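ABC transporter periplasmic substrate-binding protein (Desulfovibrio alaskensis, PDB 5MY5) binds tungstate selectively in the periplasm and probably delivers it to an ABC transporter for uptake into this sulphate-reducing bacterium. Local coordinates at residues L80-A85 with L220-S225; D106-G111 with T190-G195; A117-M122 with I212-D217; V139-N144 with Q174-T179; T196-E201 with M264-F269. The protein carries 2 engineered substitutions. All coordinates share one frame; numbering follows the deposited sequence.

Interaction 1 (L80-A85 with L220-S225); sequences LVHAPA and LFNQYS
Val81 and Ser225 form an antiparallel hydrogen-bonded pair, with Val81 N 3.1 Å from Ser225 O and Ser225 N 3.0 Å from Val81 O, in touching parts whose end-to-end directions are 131° apart. The pair joins strands 78-81 and 221-228 in the mixed sheet of a periplasmic-binding-protein fold, where strand 78-81 also runs parallel to strand 27-33. Past it, His82 turns over Tyr224. Its CG sits between the backbone N and the carbonyl carbon (chi1 46°), while CB lies squarely over the tyrosine ring, 4.0 Å from the centroid in a CH-pi contact. The imidazole itself is inclined at 43° to the phenol ring, and its CD2 comes to 3.4 Å from Tyr224 OH. Leu80 supplies the apolar part: its CD1 meets the edge of the same ring, 4.0 Å from Tyr224 CD2. A tyrosine suits this place because its ring serves the packing while its hydroxyl bonds to Thr36 OG1; likewise His82 NE2 is bonded to Thr33 OG1, anchoring the two polar tips at the end of strand 27-33 and in helix 34-39. Asn222 splits its amide between two tasks. ND2 bonds to Asn105 OD1 on the adjoining strand, whereas OD1 takes a weak bond from His82 ND1 at 3.4 Å. A water reinforces that link, lying 3.2 Å from His82 ND1 and donating to Asn222 OD1 at 3.0 Å.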
# COMPACT_ATOMS: atom_id res chain seq x y z
N LEU A 80 -1.09 -2.74 12.02
CA LEU A 80 -1.53 -3.26 10.66
C LEU A 80 -0.77 -2.38 9.70
O LEU A 80 -1.10 -1.23 9.47
CB LEU A 80 -3.06 -3.12 10.48
CG LEU A 80 -3.57 -3.61 9.13
CD1 LEU A 80 -3.32 -5.09 8.88
CD2 LEU A 80 -5.10 -3.25 9.07
N VAL A 81 0.24 -2.97 9.05
CA VAL A 81 1.16 -2.15 8.24
C VAL A 81 1.56 -2.92 6.99
O VAL A 81 1.07 -4.04 6.78
CB VAL A 81 2.42 -1.71 9.03
CG1 VAL A 81 2.02 -0.68 10.12
CG2 VAL A 81 3.05 -2.89 9.66
N HIS A 82 2.37 -2.27 6.16
CA HIS A 82 2.68 -2.83 4.84
C HIS A 82 4.09 -2.46 4.42
O HIS A 82 4.29 -1.77 3.40
CB HIS A 82 1.64 -2.39 3.81
CG HIS A 82 1.32 -0.94 3.87
ND1 HIS A 82 1.95 -0.01 3.09
CD2 HIS A 82 0.43 -0.24 4.64
CE1 HIS A 82 1.47 1.20 3.37
NE2 HIS A 82 0.55 1.09 4.32
N ALA A 83 5.02 -2.88 5.26
CA ALA A 83 6.44 -2.57 5.08
C ALA A 83 7.34 -3.72 5.62
O ALA A 83 7.85 -3.69 6.73
CB ALA A 83 6.75 -1.25 5.76
N PRO A 84 7.49 -4.73 4.75
CA PRO A 84 8.05 -6.00 5.24
C PRO A 84 9.42 -5.89 5.95
O PRO A 84 9.59 -6.47 6.97
CB PRO A 84 8.06 -6.86 3.98
CG PRO A 84 6.93 -6.33 3.14
CD PRO A 84 6.88 -4.88 3.43
N ALA A 85 10.37 -5.14 5.41
CA ALA A 85 11.69 -5.04 6.09
C ALA A 85 11.61 -4.41 7.46
O ALA A 85 12.20 -4.91 8.43
CB ALA A 85 12.72 -4.29 5.22
N LEU A 220 4.86 -5.48 -7.76
CA LEU A 220 3.94 -4.39 -7.51
C LEU A 220 2.96 -4.62 -6.30
O LEU A 220 2.18 -3.76 -5.99
CB LEU A 220 3.10 -4.08 -8.75
CG LEU A 220 3.91 -3.58 -9.95
CD1 LEU A 220 3.01 -3.57 -11.19
CD2 LEU A 220 4.47 -2.18 -9.69
N PHE A 221 3.05 -5.78 -5.70
CA PHE A 221 2.20 -6.06 -4.51
C PHE A 221 2.59 -5.27 -3.29
O PHE A 221 3.78 -5.04 -3.05
CB PHE A 221 2.23 -7.53 -4.15
CG PHE A 221 1.65 -8.47 -5.21
CD1 PHE A 221 1.04 -7.99 -6.39
CD2 PHE A 221 1.80 -9.87 -5.02
CE1 PHE A 221 0.53 -8.88 -7.34
CE2 PHE A 221 1.33 -10.74 -5.98
CZ PHE A 221 0.69 -10.24 -7.14
N ASN A 222 1.60 -4.85 -2.55
CA ASN A 222 1.78 -4.12 -1.30
C ASN A 222 1.23 -5.01 -0.20
O ASN A 222 0.03 -4.86 0.16
CB ASN A 222 1.10 -2.78 -1.40
CG ASN A 222 1.41 -1.84 -0.19
OD1 ASN A 222 2.55 -1.77 0.25
ND2 ASN A 222 0.38 -1.12 0.31
N GLN A 223 2.07 -5.86 0.34
CA GLN A 223 1.69 -6.90 1.30
C GLN A 223 1.37 -6.22 2.68
O GLN A 223 2.22 -5.57 3.28
CB GLN A 223 2.74 -7.93 1.51
CG GLN A 223 2.31 -9.05 2.43
CD GLN A 223 1.17 -9.85 1.88
OE1 GLN A 223 1.24 -10.39 0.75
NE2 GLN A 223 0.11 -10.01 2.66
N TYR A 224 0.14 -6.49 3.20
CA TYR A 224 -0.21 -6.17 4.56
C TYR A 224 0.01 -7.30 5.54
O TYR A 224 -0.35 -8.49 5.19
CB TYR A 224 -1.69 -5.84 4.66
CG TYR A 224 -1.97 -4.46 4.33
CD1 TYR A 224 -2.00 -4.04 3.01
CD2 TYR A 224 -2.20 -3.54 5.32
CE1 TYR A 224 -2.26 -2.71 2.69
CE2 TYR A 224 -2.45 -2.22 5.03
CZ TYR A 224 -2.50 -1.79 3.70
OH TYR A 224 -2.76 -0.48 3.43
N SER A 225 0.49 -6.96 6.74
CA SER A 225 0.56 -7.90 7.85
C SER A 225 0.03 -7.26 9.12
O SER A 225 0.18 -6.05 9.33
CB SER A 225 1.97 -8.34 8.06
OG SER A 225 2.44 -8.94 6.86
O HOH W 1 3.94 0.89 0.72
O HOH W 2 4.84 -2.57 0.86

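Interaction 2 (D106-G111 with T190-G195); sequences DFVIIG and TMTDRG
An antiparallel beta ladder links strand 106-111 to strand 190-193, with Val108-Thr192 and Ile110-Thr190 as its hydrogen-bonded pairs, and Ile109-Met191 between them and Phe107-Asp193 at the end as non-hydrogen-bonded pairs. Val108 N to Thr192 O, at 2.9 Å, is representative of the four backbone bonds. Branched side chains suit the face that carries Val108, Ile110, Thr190 and Thr192: Ile110 CG1 lies 3.7 Å from Thr190 CG2, the two running side by side, and Thr190 OG1 is left to bond Val139 O. On the reverse side Met191 CE packs 3.7 Å from Phe107 CD1, in a Met-aromatic contact whose sulfur stands obliquely to the ring. In this periplasmic-binding-protein fold the strand leads directly into helix 194-203, with Asp193 as N-cap and its OD1 bonded to Thr196 OG1. Arg194 N still reaches back to Asp106 O at 3.1 Å. The arginine chain bends at chi3 (-66°) and grips Asp106 side-on, NE to OD1 at 2.7 Å and NH2 to OD2 at 2.9 Å. Carboxylate and guanidinium are nearly coplanar, 20° apart, both oxygens being met on their syn sides. Val108 CG1 lies over one guanidinium face, toward its rim, 3.5 Å from Arg194 NH2, which also makes a salt bridge to Glu215.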
# COMPACT_ATOMS: atom_id res chain seq x y z
N ASP A 106 -2.16 -3.17 -4.47
CA ASP A 106 -1.10 -3.14 -5.44
C ASP A 106 -0.90 -1.79 -6.05
O ASP A 106 -1.68 -0.89 -5.95
CB ASP A 106 -1.26 -4.22 -6.52
CG ASP A 106 -2.45 -3.98 -7.44
OD1 ASP A 106 -3.40 -3.21 -7.14
OD2 ASP A 106 -2.50 -4.66 -8.52
N PHE A 107 0.24 -1.69 -6.74
CA PHE A 107 0.62 -0.54 -7.51
C PHE A 107 0.52 -0.84 -8.99
O PHE A 107 0.66 -1.95 -9.34
CB PHE A 107 2.08 -0.10 -7.14
CG PHE A 107 2.21 0.41 -5.72
CD1 PHE A 107 1.99 1.68 -5.43
CD2 PHE A 107 2.64 -0.49 -4.72
CE1 PHE A 107 2.12 2.15 -4.07
CE2 PHE A 107 2.83 -0.04 -3.41
CZ PHE A 107 2.52 1.25 -3.11
N VAL A 108 0.38 0.19 -9.79
CA VAL A 108 0.28 0.08 -11.28
C VAL A 108 1.09 1.17 -11.94
O VAL A 108 1.32 2.25 -11.36
CB VAL A 108 -1.19 0.07 -11.74
CG1 VAL A 108 -1.99 -1.15 -11.15
CG2 VAL A 108 -1.84 1.30 -11.41
N ILE A 109 1.53 0.92 -13.18
CA ILE A 109 2.08 2.02 -14.00
C ILE A 109 1.04 2.46 -14.99
O ILE A 109 0.45 1.58 -15.67
CB ILE A 109 3.40 1.57 -14.66
CG1 ILE A 109 4.40 1.16 -13.53
CG2 ILE A 109 3.88 2.66 -15.56
CD1 ILE A 109 5.55 0.46 -14.09
N ILE A 110 0.83 3.73 -15.09
CA ILE A 110 -0.20 4.35 -15.96
C ILE A 110 0.50 5.24 -16.94
O ILE A 110 1.66 5.66 -16.74
CB ILE A 110 -1.30 5.05 -15.20
CG1 ILE A 110 -0.81 6.35 -14.57
CG2 ILE A 110 -1.86 4.10 -14.19
CD1 ILE A 110 -1.79 7.14 -13.79
N GLY A 111 -0.18 5.51 -18.06
CA GLY A 111 0.37 6.39 -19.08
C GLY A 111 -0.70 6.74 -20.09
O GLY A 111 -1.85 6.19 -19.99
N THR A 190 3.60 7.13 -15.03
CA THR A 190 3.85 7.31 -13.57
C THR A 190 3.42 5.99 -12.89
O THR A 190 2.54 5.26 -13.37
CB THR A 190 3.17 8.55 -13.01
OG1 THR A 190 3.68 8.77 -11.68
CG2 THR A 190 1.71 8.42 -12.90
N MET A 191 4.01 5.71 -11.74
CA MET A 191 3.58 4.61 -10.87
C MET A 191 2.65 5.23 -9.79
O MET A 191 3.01 6.24 -9.14
CB MET A 191 4.75 3.89 -10.23
CG MET A 191 4.37 2.66 -9.45
SD MET A 191 5.44 2.24 -8.08
CE MET A 191 4.90 3.49 -6.91
N THR A 192 1.51 4.55 -9.60
CA THR A 192 0.50 4.95 -8.57
C THR A 192 -0.02 3.80 -7.85
O THR A 192 0.01 2.69 -8.33
CB THR A 192 -0.63 5.72 -9.22
OG1 THR A 192 -1.57 6.20 -8.23
CG2 THR A 192 -1.35 4.96 -10.24
N ASP A 193 -0.47 4.03 -6.58
CA ASP A 193 -1.28 2.95 -5.97
C ASP A 193 -2.60 2.89 -6.83
O ASP A 193 -3.05 3.89 -7.31
CB ASP A 193 -1.60 3.27 -4.49
CG ASP A 193 -2.31 4.56 -4.36
OD1 ASP A 193 -1.82 5.68 -4.66
OD2 ASP A 193 -3.49 4.47 -3.98
N ARG A 194 -3.15 1.66 -6.85
CA ARG A 194 -4.43 1.45 -7.57
C ARG A 194 -5.55 2.25 -7.01
O ARG A 194 -6.34 2.80 -7.79
CB ARG A 194 -4.81 0.02 -7.61
CG ARG A 194 -6.02 -0.28 -8.55
CD ARG A 194 -6.33 -1.78 -8.49
NE ARG A 194 -5.30 -2.67 -9.04
CZ ARG A 194 -5.20 -2.99 -10.33
NH1 ARG A 194 -6.01 -2.49 -11.25
NH2 ARG A 194 -4.22 -3.83 -10.70
N GLY A 195 -5.63 2.38 -5.70
CA GLY A 195 -6.73 3.13 -5.07
C GLY A 195 -6.83 4.54 -5.60
O GLY A 195 -7.87 5.04 -6.00
O HOH W 3 -4.14 0.26 -4.04

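Interaction 3 (A117-M122 with I212-D217); sequences AGVKGM and ILVEGD
Val119 and Val214 form the close-packed side of this contact, their CG2 methyls 4.0 Å apart where the two side chains cross at about a right angle; the other methyl of Val214, CG1, lies 3.6 Å from Met122 O. Beta-branched valines fill this buried position compactly, and Ala127 of helix 124-133 touches both. Beside them the loop is pinned by one nearly straight backbone bond, Gly121 N to Leu213 O at 3.1 Å, and the same oxygen receives a C-H contact from Lys120 CA at 3.4 Å. The donor is presented by a type II beta turn from Val119 to Met122, closed by Met122 N to Val119 O at 2.9 Å; Gly121 fits its third position, where phi is 77°. The acceptor belongs to a classic beta bulge, for Leu213 and Val214 both face Ile109 of strand 100-112. Toward solvent the fit is slacker. The exposed Lys120 lays its aliphatic part across Leu213 at about a right angle, with CG 3.9 Å from Leu213 CD2, so the methylenes of a long chain lie against the leucine. At the other end a water lies between Met122 O and Asp217, its bonding doubtful, while Asp217 OD2 takes the backbone N of Val124, at the start of helix 124-133.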
# COMPACT_ATOMS: atom_id res chain seq x y z
N ALA A 117 5.69 4.88 -25.53
CA ALA A 117 6.78 3.96 -25.36
C ALA A 117 6.47 2.52 -25.66
O ALA A 117 7.36 1.67 -25.60
CB ALA A 117 7.36 4.09 -23.91
N GLY A 118 5.18 2.23 -25.84
CA GLY A 118 4.67 0.92 -26.16
C GLY A 118 4.93 -0.10 -25.10
O GLY A 118 5.41 -1.22 -25.37
N VAL A 119 4.58 0.27 -23.86
CA VAL A 119 4.82 -0.67 -22.75
C VAL A 119 3.63 -1.53 -22.27
O VAL A 119 3.81 -2.36 -21.39
CB VAL A 119 5.37 0.08 -21.51
CG1 VAL A 119 6.59 0.86 -21.93
CG2 VAL A 119 4.32 0.94 -20.85
N LYS A 120 2.43 -1.32 -22.81
CA LYS A 120 1.26 -2.08 -22.33
C LYS A 120 1.52 -3.55 -22.34
O LYS A 120 1.99 -4.11 -23.33
CB LYS A 120 0.03 -1.71 -23.14
CG LYS A 120 -1.29 -2.23 -22.57
CD LYS A 120 -2.39 -1.80 -23.54
CE LYS A 120 -3.74 -2.42 -23.22
NZ LYS A 120 -4.53 -1.56 -22.32
N GLY A 121 1.24 -4.18 -21.19
CA GLY A 121 1.33 -5.62 -21.03
C GLY A 121 2.74 -6.13 -20.87
O GLY A 121 2.98 -7.38 -20.81
N MET A 122 3.73 -5.21 -20.74
CA MET A 122 5.06 -5.67 -20.43
C MET A 122 5.17 -5.95 -18.93
O MET A 122 4.33 -5.50 -18.18
CB MET A 122 6.09 -4.58 -20.80
CG MET A 122 6.38 -4.45 -22.29
SD MET A 122 7.68 -3.20 -22.56
CE MET A 122 8.08 -3.41 -24.32
N ILE A 212 -4.26 2.32 -17.14
CA ILE A 212 -3.39 1.36 -16.57
C ILE A 212 -2.72 0.57 -17.67
O ILE A 212 -3.43 -0.02 -18.53
CB ILE A 212 -4.06 0.36 -15.57
CG1 ILE A 212 -4.65 1.15 -14.37
CG2 ILE A 212 -3.10 -0.75 -15.21
CD1 ILE A 212 -5.51 0.24 -13.50
N LEU A 213 -1.41 0.62 -17.72
CA LEU A 213 -0.62 -0.04 -18.75
C LEU A 213 0.24 -1.15 -18.27
O LEU A 213 0.54 -2.06 -19.03
CB LEU A 213 0.17 1.03 -19.51
CG LEU A 213 -0.53 2.12 -20.25
CD1 LEU A 213 0.34 3.24 -20.81
CD2 LEU A 213 -1.35 1.45 -21.40
N VAL A 214 0.65 -1.18 -16.99
CA VAL A 214 1.41 -2.27 -16.48
C VAL A 214 0.82 -2.61 -15.10
O VAL A 214 0.71 -1.71 -14.30
CB VAL A 214 2.90 -1.85 -16.30
CG1 VAL A 214 3.73 -2.95 -15.74
CG2 VAL A 214 3.47 -1.28 -17.62
N GLU A 215 0.48 -3.89 -14.87
CA GLU A 215 -0.18 -4.34 -13.61
C GLU A 215 -0.00 -5.83 -13.49
O GLU A 215 0.25 -6.51 -14.51
CB GLU A 215 -1.68 -3.92 -13.59
CG GLU A 215 -2.58 -4.70 -14.59
CD GLU A 215 -4.04 -4.32 -14.54
OE1 GLU A 215 -4.57 -3.96 -13.47
OE2 GLU A 215 -4.71 -4.34 -15.60
N GLY A 216 -0.11 -6.37 -12.29
CA GLY A 216 -0.12 -7.77 -12.00
C GLY A 216 1.16 -8.37 -11.60
O GLY A 216 1.22 -9.46 -11.00
N ASP A 217 2.26 -7.65 -11.86
CA ASP A 217 3.53 -8.15 -11.55
C ASP A 217 3.68 -8.32 -10.03
O ASP A 217 3.29 -7.42 -9.29
CB ASP A 217 4.61 -7.18 -12.04
CG ASP A 217 4.44 -6.77 -13.44
OD1 ASP A 217 3.50 -6.03 -13.79
OD2 ASP A 217 5.38 -7.15 -14.17
O HOH W 4 2.39 -6.04 -16.63

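Interaction 4 (V139-N144 with Q174-T179); sequences VSRGDN and QGMLRT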
# COMPACT_ATOMS: atom_id res chain seq x y z
N VAL A 139 7.14 10.24 -14.28
CA VAL A 139 6.92 11.14 -13.18
C VAL A 139 6.96 10.42 -11.84
O VAL A 139 6.19 9.52 -11.55
CB VAL A 139 5.58 11.89 -13.32
CG1 VAL A 139 5.51 12.95 -12.32
CG2 VAL A 139 5.38 12.48 -14.71
N SER A 140 7.95 10.79 -11.03
CA SER A 140 8.17 10.32 -9.65
C SER A 140 7.49 11.28 -8.64
O SER A 140 7.60 12.53 -8.84
CB SER A 140 9.72 10.29 -9.34
OG SER A 140 10.03 9.91 -8.06
N ARG A 141 7.02 10.72 -7.55
CA ARG A 141 6.58 11.51 -6.38
C ARG A 141 7.73 12.41 -5.85
O ARG A 141 7.45 13.54 -5.43
CB ARG A 141 6.10 10.61 -5.28
CG ARG A 141 4.82 9.80 -5.57
CD ARG A 141 3.61 10.66 -5.42
NE ARG A 141 3.47 11.07 -4.02
CZ ARG A 141 2.92 10.38 -3.05
NH1 ARG A 141 2.28 9.24 -3.23
NH2 ARG A 141 2.94 10.89 -1.81
N GLY A 142 8.99 11.93 -5.86
CA GLY A 142 10.14 12.69 -5.30
C GLY A 142 9.94 13.25 -3.89
O GLY A 142 10.48 14.29 -3.61
N ASP A 143 9.22 12.55 -3.02
CA ASP A 143 8.87 13.10 -1.69
C ASP A 143 9.16 12.20 -0.51
O ASP A 143 8.71 12.52 0.62
CB ASP A 143 7.38 13.51 -1.70
CG ASP A 143 6.44 12.34 -1.74
OD1 ASP A 143 6.84 11.19 -2.05
OD2 ASP A 143 5.25 12.61 -1.58
N ASN A 144 9.90 11.13 -0.72
CA ASN A 144 10.21 10.13 0.29
C ASN A 144 9.00 9.46 0.93
O ASN A 144 9.11 8.83 1.98
CB ASN A 144 11.18 10.70 1.37
CG ASN A 144 12.26 11.59 0.79
OD1 ASN A 144 12.27 12.81 1.03
ND2 ASN A 144 13.18 11.02 0.05
N GLN A 174 5.41 16.12 -4.80
CA GLN A 174 3.99 16.26 -4.41
C GLN A 174 3.32 14.94 -4.17
O GLN A 174 3.93 13.90 -4.40
CB GLN A 174 3.23 17.03 -5.46
CG GLN A 174 3.73 18.45 -5.70
CD GLN A 174 3.01 19.15 -6.83
OE1 GLN A 174 3.31 18.96 -8.02
NE2 GLN A 174 2.04 20.02 -6.47
N GLY A 175 2.08 14.94 -3.64
CA GLY A 175 1.33 13.78 -3.44
C GLY A 175 0.84 13.09 -4.69
O GLY A 175 1.11 13.48 -5.84
N MET A 176 0.12 12.02 -4.45
CA MET A 176 -0.21 11.11 -5.55
C MET A 176 -1.09 11.75 -6.60
O MET A 176 -0.81 11.65 -7.84
CB MET A 176 -0.78 9.79 -5.07
CG MET A 176 -0.74 8.68 -6.07
SD MET A 176 0.91 8.05 -6.39
CE MET A 176 1.25 8.89 -7.95
N LEU A 177 -2.20 12.39 -6.20
CA LEU A 177 -3.06 12.99 -7.20
C LEU A 177 -2.39 14.07 -8.01
O LEU A 177 -2.48 14.12 -9.27
CB LEU A 177 -4.35 13.54 -6.51
CG LEU A 177 -5.40 12.50 -6.17
CD1 LEU A 177 -6.49 13.19 -5.34
CD2 LEU A 177 -5.99 11.87 -7.45
N ARG A 178 -1.61 14.90 -7.38
CA ARG A 178 -0.88 15.93 -8.08
C ARG A 178 0.11 15.31 -9.12
O ARG A 178 0.30 15.84 -10.22
CB ARG A 178 -0.11 16.81 -7.15
CG ARG A 178 -0.97 17.80 -6.33
CD ARG A 178 -1.62 18.86 -7.22
NE ARG A 178 -2.13 19.92 -6.35
CZ ARG A 178 -2.72 21.06 -6.72
NH1 ARG A 178 -3.02 21.29 -7.98
NH2 ARG A 178 -3.07 21.94 -5.79
N THR A 179 0.74 14.25 -8.72
CA THR A 179 1.77 13.63 -9.56
C THR A 179 1.09 13.01 -10.74
O THR A 179 1.63 13.08 -11.86
CB THR A 179 2.52 12.63 -8.69
OG1 THR A 179 3.25 13.34 -7.66
CG2 THR A 179 3.48 11.74 -9.46
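Arg141 leaves the end of strand 138-140 and curls round the start of helix 176-186, meeting Gln174, Gly175, Met176 and Thr179 on the way. Its CB is still 4.0 Å from Gln174 O. The bend at chi2 (-78°) brings CD near that same oxygen and to 3.5 Å from Thr179 OG1, a hydroxyl that itself donates to Gly175 O in the first turn of the helix and is also bonded to Thr172 OG1. A second bend, at chi3 (-66°), places NE, the first polar stop: it donates to Gln174 O at 2.9 Å, on a lone pair in the carbonyl plane, with the oxygen tilted somewhat from the guanidinium plane. CZ lies 3.5 Å from Met176 N, which sits over the centre of one guanidinium face, with C of Gly175, the N-cap residue, nearer the rim. The two terminal nitrogens part ways. NH1 makes a weak bond to Met176 SD at 3.6 Å, a soft acceptor on a side chain that crosses the arginine at about a right angle. Arg141 NH2 bonds to Asp143 OD2 at 2.9 Å in a salt bridge; the other carboxylate oxygen, OD1, is bonded to Ser145 OG. Two residues earlier, Val139 CG1 packs 3.7 Å from Thr179 CG2 and joins strand to helix by apolar contact. A guanidinium lying against the first peptide of a helix would add to the positive potential of that N-terminus, which Asp143 would partly offset; the carbonyl, the carboxylate and the peptide against its face together fix its rotation.

Interaction 5 (T196-E201 with M264-F269); sequences TYIKYE and MGKALF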
# COMPACT_ATOMS: atom_id res chain seq x y z
N THR A 196 -5.69 5.28 -5.60
CA THR A 196 -5.68 6.64 -6.08
C THR A 196 -6.03 6.66 -7.59
O THR A 196 -6.76 7.57 -7.98
CB THR A 196 -4.33 7.33 -5.85
OG1 THR A 196 -3.99 7.29 -4.43
CG2 THR A 196 -4.39 8.73 -6.25
N TYR A 197 -5.52 5.69 -8.38
CA TYR A 197 -5.95 5.59 -9.75
C TYR A 197 -7.51 5.49 -9.90
O TYR A 197 -8.09 6.24 -10.70
CB TYR A 197 -5.29 4.50 -10.55
CG TYR A 197 -5.70 4.60 -11.98
CD1 TYR A 197 -5.20 5.63 -12.75
CD2 TYR A 197 -6.61 3.68 -12.56
CE1 TYR A 197 -5.61 5.75 -14.09
CE2 TYR A 197 -7.06 3.84 -13.85
CZ TYR A 197 -6.56 4.85 -14.59
OH TYR A 197 -6.92 4.92 -15.89
N ILE A 198 -8.07 4.55 -9.17
CA ILE A 198 -9.54 4.38 -9.19
C ILE A 198 -10.24 5.74 -8.91
O ILE A 198 -11.22 6.15 -9.61
CB ILE A 198 -9.94 3.26 -8.22
CG1 ILE A 198 -9.54 1.90 -8.73
CG2 ILE A 198 -11.47 3.38 -7.92
CD1 ILE A 198 -9.57 0.86 -7.66
N LYS A 199 -9.81 6.50 -7.89
CA LYS A 199 -10.46 7.78 -7.58
C LYS A 199 -10.24 8.78 -8.70
O LYS A 199 -11.17 9.53 -9.08
CB LYS A 199 -9.94 8.33 -6.21
CG LYS A 199 -10.40 7.44 -5.04
CD LYS A 199 -9.87 7.85 -3.66
CE LYS A 199 -10.53 6.98 -2.56
NZ LYS A 199 -9.80 6.93 -1.22
N TYR A 200 -9.03 8.83 -9.23
CA TYR A 200 -8.73 9.74 -10.34
C TYR A 200 -9.59 9.39 -11.65
O TYR A 200 -10.14 10.27 -12.30
CB TYR A 200 -7.21 9.60 -10.68
CG TYR A 200 -6.79 10.10 -12.03
CD1 TYR A 200 -6.76 11.46 -12.26
CD2 TYR A 200 -6.40 9.23 -13.08
CE1 TYR A 200 -6.45 11.99 -13.50
CE2 TYR A 200 -6.01 9.74 -14.29
CZ TYR A 200 -6.02 11.10 -14.48
OH TYR A 200 -5.64 11.43 -15.79
N GLU A 201 -9.67 8.12 -11.99
CA GLU A 201 -10.41 7.63 -13.14
C GLU A 201 -11.92 8.05 -12.97
O GLU A 201 -12.54 8.55 -13.92
CB GLU A 201 -10.31 6.11 -13.12
CG GLU A 201 -11.10 5.41 -14.21
CD GLU A 201 -11.10 3.91 -14.09
OE1 GLU A 201 -11.23 3.32 -13.01
OE2 GLU A 201 -10.89 3.25 -15.11
N MET A 264 -15.26 2.52 -5.04
CA MET A 264 -16.02 2.99 -6.20
C MET A 264 -16.33 1.84 -7.14
O MET A 264 -16.15 1.90 -8.35
CB MET A 264 -15.32 4.12 -6.91
CG MET A 264 -15.18 5.27 -5.97
SD MET A 264 -14.23 6.62 -6.63
CE MET A 264 -14.22 7.58 -5.14
N GLY A 265 -16.77 0.72 -6.58
CA GLY A 265 -17.16 -0.41 -7.37
C GLY A 265 -16.13 -1.37 -7.91
O GLY A 265 -16.41 -2.36 -8.59
N LYS A 266 -14.86 -1.10 -7.56
CA LYS A 266 -13.74 -1.84 -8.10
C LYS A 266 -12.94 -2.53 -7.00
O LYS A 266 -12.78 -2.02 -5.89
CB LYS A 266 -12.87 -0.83 -8.85
CG LYS A 266 -13.55 -0.41 -10.16
CD LYS A 266 -12.70 0.14 -11.23
CE LYS A 266 -13.51 0.52 -12.46
NZ LYS A 266 -12.59 0.89 -13.56
N ALA A 267 -12.35 -3.65 -7.33
CA ALA A 267 -11.57 -4.48 -6.38
C ALA A 267 -10.27 -3.73 -5.99
O ALA A 267 -9.71 -2.97 -6.83
CB ALA A 267 -11.17 -5.80 -7.02
N LEU A 268 -9.84 -3.93 -4.73
CA LEU A 268 -8.62 -3.28 -4.26
C LEU A 268 -7.68 -4.22 -3.56
O LEU A 268 -6.44 -4.13 -3.76
CB LEU A 268 -9.05 -2.08 -3.43
CG LEU A 268 -8.08 -1.00 -3.01
CD1 LEU A 268 -7.72 -0.18 -4.24
CD2 LEU A 268 -8.72 -0.12 -2.01
N PHE A 269 -8.19 -5.13 -2.73
CA PHE A 269 -7.36 -6.06 -1.96
C PHE A 269 -7.51 -7.51 -2.39
O PHE A 269 -8.67 -7.92 -2.59
CB PHE A 269 -7.74 -5.95 -0.50
CG PHE A 269 -7.49 -4.61 0.12
CD1 PHE A 269 -6.19 -4.24 0.63
CD2 PHE A 269 -8.49 -3.68 0.22
CE1 PHE A 269 -6.00 -3.01 1.26
CE2 PHE A 269 -8.29 -2.51 0.86
CZ PHE A 269 -7.07 -2.13 1.31
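Ile198 points from helix 194-203 straight at the segment 264-269, which bends round it. With CG1 anti to the carbonyl carbon (chi1 -71°), the two ends of the side chain face different partners. CG2 lies 4.0 Å from Met264 CB, where the isoleucine and methionine slide past each other in opposite directions, whereas CD1 reaches further and meets Lys266 CB at 3.9 Å and Leu268 CD1 at 4.0 Å. A branched apolar residue thus touches both the turn and the weakly bonded strand that follows. The turn has left-handed backbone angles at Met264 and positive phi at Gly265, where a side chain would be jammed against the preceding carbonyl. Met264 is extended beyond CG, and its CE ends 3.8 Å from Lys199 CG; those two chains cross at about a right angle. Three residues beyond Ile198, almost one turn of helix, Glu201 faces the same way. Lys266 stretches out fully to meet it, again at about a right angle, and its NZ forms a salt bridge with Glu201 OE1 at 2.8 Å. The ammonium approaches on the syn side but 34° out of the carboxylate plane, and its second bond, to OE2 at 3.3 Å, is weak. Apolar stems and charged tips suit both residues to a partly exposed margin. From this margin helix 194-203 turns its other faces inward: Tyr197 packs on Ile110 and Ile212 of the sheet and Thr196 on helix 176-186, while strand 266-271 pairs antiparallel with strand 100-112.

Strand 100-112 is the common thread: in the sheet it neighbours strands 189-193, 210-214, 221-228 and 266-271, and so reaches interactions 1, 2, 3 and 5. Interactions 2 and 3 are closest, their centres about 10 Å apart, joined by a probable hydrogen bond between Ile109 O and Leu213 N (2.9 Å). Interaction 4 joins interaction 2 where Met191 O packs on Met176 CE, 3.4 Å apart, and touches interaction 5 where Met176 meets Thr196. Interactions 1 and 4 stay separate, with nearest atoms about 10 Å apart. No tungstate is bound in this structure, so none of these contacts can be tied directly to a substrate site.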